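Local coordinates for putative uncharacterized protein (Singapore grouper iridovirus, PDB 3RJ2), which is a viral protein of incompletely defined role that binds histone H3, probably acting on the histones of the infected host cell, at residues R56-F61 against A99-S104. Numbering follows the deposited sequence.
Sequences RHRVTF and AAINVS
N102 holds CG between its backbone N and carbonyl carbon (chi1 58°), and the amide beyond it comes up to R56, whose own CG stands anti to the backbone N and lies against I101. The carbonyl oxygen of R56 is gripped twice. N102 ND2 donates to R56 O at 3.2 Å with an N-H...O angle of 143°, arriving in the carbonyl plane on a lone pair, while R56 O itself lies near the plane of the N102 amide. The backbone N of I101 gives the same R56 O a second, weak bond, short at 2.8 Å but bent. On the side-chain level, CG2 of I101 packs on CG of R56 at 3.6 Å and also approaches the edge of the guanidinium, the two chains crossing obliquely. CD1 of I101 reaches the next arginine on this face, meeting R58 CD at 3.8 Å and R58 CB just beyond. Strand 56-62 lies between 68-75 and 94-98 in the mixed beta-sheet; beyond the neighbouring strand 94-98 the chain turns into the short helix 101-104. A100, with positive phi, occupies the N-cap, and its carbonyl oxygen accepts from the backbone N of both V103 and S104. L135 of helix 128-136 touches both I101 and R58. A bend at chi3 (136°) places NE of R58, which donates to T60 OG1 at 2.9 Å, the hydroxyl lying tilted out of the guanidinium plane. Farther out, a water donates to I101 O at 2.8 Å and weakly accepts from R56 NH2, linking the arginine tip to the helix. H57 projects from the other face of the strand; its CD2 comes near CB of A99 at 4.1 Å, and its ring also meets that of H76.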
ATOM      1  N   ARG A  56      -8.115  -1.393  -8.531  1.00 14.70           N
ATOM      2  CA  ARG A  56      -7.467  -2.474  -7.822  1.00 14.08           C
ATOM      3  C   ARG A  56      -6.230  -1.908  -7.165  1.00 13.07           C
ATOM      4  O   ARG A  56      -5.526  -1.123  -7.780  1.00 12.79           O
ATOM      5  CB  ARG A  56      -7.102  -3.593  -8.788  1.00 14.14           C
ATOM      6  CG  ARG A  56      -6.208  -4.666  -8.217  1.00 17.07           C
ATOM      7  CD  ARG A  56      -6.540  -6.002  -8.845  1.00 22.34           C
ATOM      8  NE  ARG A  56      -5.554  -6.387  -9.834  1.00 29.62           N
ATOM      9  CZ  ARG A  56      -5.737  -7.348 -10.742  1.00 33.38           C
ATOM     10  NH1 ARG A  56      -6.888  -8.020 -10.808  1.00 34.32           N
ATOM     11  NH2 ARG A  56      -4.765  -7.623 -11.598  1.00 34.72           N
ATOM     12  N   HIS A  57      -5.981  -2.305  -5.923  1.00 11.83           N
ATOM     13  CA  HIS A  57      -4.737  -1.968  -5.229  1.00 11.50           C
ATOM     14  C   HIS A  57      -4.023  -3.240  -4.791  1.00 11.08           C
ATOM     15  O   HIS A  57      -4.660  -4.270  -4.556  1.00 11.22           O
ATOM     16  CB  HIS A  57      -5.017  -1.076  -4.015  1.00 10.95           C
ATOM     17  CG  HIS A  57      -5.989   0.022  -4.304  1.00 12.80           C
ATOM     18  ND1 HIS A  57      -7.248   0.073  -3.740  1.00 15.41           N
ATOM     19  CD2 HIS A  57      -5.912   1.077  -5.148  1.00 11.33           C
ATOM     20  CE1 HIS A  57      -7.897   1.126  -4.209  1.00 13.40           C
ATOM     21  NE2 HIS A  57      -7.106   1.753  -5.063  1.00 14.05           N
ATOM     22  N   ARG A  58      -2.705  -3.164  -4.678  1.00 10.24           N
ATOM     23  CA  ARG A  58      -1.941  -4.263  -4.138  1.00 10.36           C
ATOM     24  C   ARG A  58      -1.359  -3.886  -2.773  1.00 10.02           C
ATOM     25  O   ARG A  58      -0.739  -2.828  -2.606  1.00  9.01           O
ATOM     26  CB  ARG A  58      -0.845  -4.645  -5.120  1.00 10.76           C
ATOM     27  CG  ARG A  58      -0.167  -5.924  -4.832  1.00 12.34           C
ATOM     28  CD  ARG A  58       0.908  -6.168  -5.886  1.00 18.09           C
ATOM     29  NE  ARG A  58       2.126  -6.626  -5.255  1.00 23.24           N
ATOM     30  CZ  ARG A  58       2.739  -7.777  -5.494  1.00 23.22           C
ATOM     31  NH1 ARG A  58       2.275  -8.624  -6.402  1.00 25.90           N
ATOM     32  NH2 ARG A  58       3.836  -8.055  -4.819  1.00 21.40           N
ATOM     33  N   VAL A  59      -1.600  -4.758  -1.796  1.00  9.71           N
ATOM     34  CA  VAL A  59      -0.968  -4.680  -0.482  1.00  9.68           C
ATOM     35  C   VAL A  59       0.017  -5.843  -0.361  1.00  9.77           C
ATOM     36  O   VAL A  59      -0.371  -7.009  -0.463  1.00  9.10           O
ATOM     37  CB  VAL A  59      -2.003  -4.792   0.670  1.00 10.04           C
ATOM     38  CG1 VAL A  59      -1.317  -4.565   2.009  1.00  9.28           C
ATOM     39  CG2 VAL A  59      -3.128  -3.801   0.470  1.00  9.56           C
ATOM     40  N   THR A  60       1.282  -5.513  -0.139  1.00  9.55           N
ATOM     41  CA  THR A  60       2.355  -6.492  -0.117  1.00 10.00           C
ATOM     42  C   THR A  60       3.037  -6.358   1.240  1.00 10.78           C
ATOM     43  O   THR A  60       3.134  -5.245   1.800  1.00 10.75           O
ATOM     44  CB  THR A  60       3.376  -6.237  -1.266  1.00  9.56           C
ATOM     45  OG1 THR A  60       2.670  -6.068  -2.505  1.00  9.00           O
ATOM     46  CG2 THR A  60       4.356  -7.390  -1.420  1.00  8.45           C
ATOM     47  N   PHE A  61       3.451  -7.502   1.778  1.00 11.06           N
ATOM     48  CA  PHE A  61       4.272  -7.549   2.975  1.00 11.58           C
ATOM     49  C   PHE A  61       5.636  -8.156   2.658  1.00 12.13           C
ATOM     50  O   PHE A  61       5.748  -9.090   1.841  1.00 11.91           O
ATOM     51  CB  PHE A  61       3.587  -8.365   4.069  1.00 12.22           C
ATOM     52  CG  PHE A  61       2.266  -7.801   4.502  1.00 12.49           C
ATOM     53  CD1 PHE A  61       1.082  -8.372   4.064  1.00 12.50           C
ATOM     54  CD2 PHE A  61       2.212  -6.676   5.317  1.00 12.85           C
ATOM     55  CE1 PHE A  61      -0.150  -7.836   4.460  1.00 13.80           C
ATOM     56  CE2 PHE A  61       0.992  -6.127   5.704  1.00 12.82           C
ATOM     57  CZ  PHE A  61      -0.192  -6.714   5.282  1.00 12.54           C
ATOM     58  N   ALA A  99      -1.253   1.680  -5.203  1.00 10.87           N
ATOM     59  CA  ALA A  99      -2.590   2.208  -5.472  1.00 11.75           C
ATOM     60  C   ALA A  99      -2.927   2.267  -6.964  1.00 12.33           C
ATOM     61  O   ALA A  99      -2.117   2.706  -7.776  1.00 12.93           O
ATOM     62  CB  ALA A  99      -2.727   3.586  -4.858  1.00 12.05           C
ATOM     63  N   ALA A 100      -4.139   1.836  -7.309  1.00 13.09           N
ATOM     64  CA  ALA A 100      -4.596   1.691  -8.690  1.00 13.68           C
ATOM     65  C   ALA A 100      -3.558   0.943  -9.514  1.00 14.23           C
ATOM     66  O   ALA A 100      -3.071   1.450 -10.525  1.00 14.24           O
ATOM     67  CB  ALA A 100      -4.933   3.047  -9.325  1.00 13.61           C
ATOM     68  N   ILE A 101      -3.218  -0.263  -9.060  1.00 14.80           N
ATOM     69  CA  ILE A 101      -2.313  -1.141  -9.798  1.00 15.12           C
ATOM     70  C   ILE A 101      -2.994  -1.639 -11.078  1.00 16.07           C
ATOM     71  O   ILE A 101      -2.345  -2.254 -11.928  1.00 16.05           O
ATOM     72  CB  ILE A 101      -1.807  -2.331  -8.947  1.00 14.82           C
ATOM     73  CG1 ILE A 101      -0.596  -2.994  -9.632  1.00 15.43           C
ATOM     74  CG2 ILE A 101      -2.937  -3.334  -8.694  1.00 13.67           C
ATOM     75  CD1 ILE A 101       0.372  -3.651  -8.706  1.00 15.33           C
ATOM     76  N   ASN A 102      -4.299  -1.377 -11.201  1.00 16.85           N
ATOM     77  CA  ASN A 102      -5.030  -1.644 -12.451  1.00 17.95           C
ATOM     78  C   ASN A 102      -4.553  -0.746 -13.580  1.00 18.57           C
ATOM     79  O   ASN A 102      -4.704  -1.097 -14.747  1.00 19.54           O
ATOM     80  CB  ASN A 102      -6.560  -1.576 -12.290  1.00 17.41           C
ATOM     81  CG  ASN A 102      -7.045  -0.247 -11.783  1.00 18.20           C
ATOM     82  OD1 ASN A 102      -7.745   0.489 -12.498  1.00 21.83           O
ATOM     83  ND2 ASN A 102      -6.697   0.078 -10.548  1.00 16.09           N
ATOM     84  N   VAL A 103      -3.979   0.402 -13.210  1.00 18.90           N
ATOM     85  CA  VAL A 103      -3.375   1.348 -14.143  1.00 19.04           C
ATOM     86  C   VAL A 103      -1.840   1.172 -14.222  1.00 18.91           C
ATOM     87  O   VAL A 103      -1.308   0.899 -15.291  1.00 18.79           O
ATOM     88  CB  VAL A 103      -3.741   2.800 -13.758  1.00 19.45           C
ATOM     89  CG1 VAL A 103      -2.930   3.819 -14.565  1.00 20.44           C
ATOM     90  CG2 VAL A 103      -5.251   3.043 -13.952  1.00 20.38           C
ATOM     91  N   SER A 104      -1.150   1.292 -13.085  1.00 18.23           N
ATOM     92  CA  SER A 104       0.312   1.324 -13.052  1.00 17.69           C
ATOM     93  C   SER A 104       1.012   0.032 -13.480  1.00 17.60           C
ATOM     94  O   SER A 104       2.161   0.070 -13.921  1.00 17.73           O
ATOM     95  CB  SER A 104       0.818   1.755 -11.666  1.00 17.65           C
ATOM     96  OG  SER A 104       0.565   0.780 -10.676  1.00 15.91           O
TER
HETATM   97  O   HOH W   1      -3.423  -4.802 -12.288  1.00 26.06           O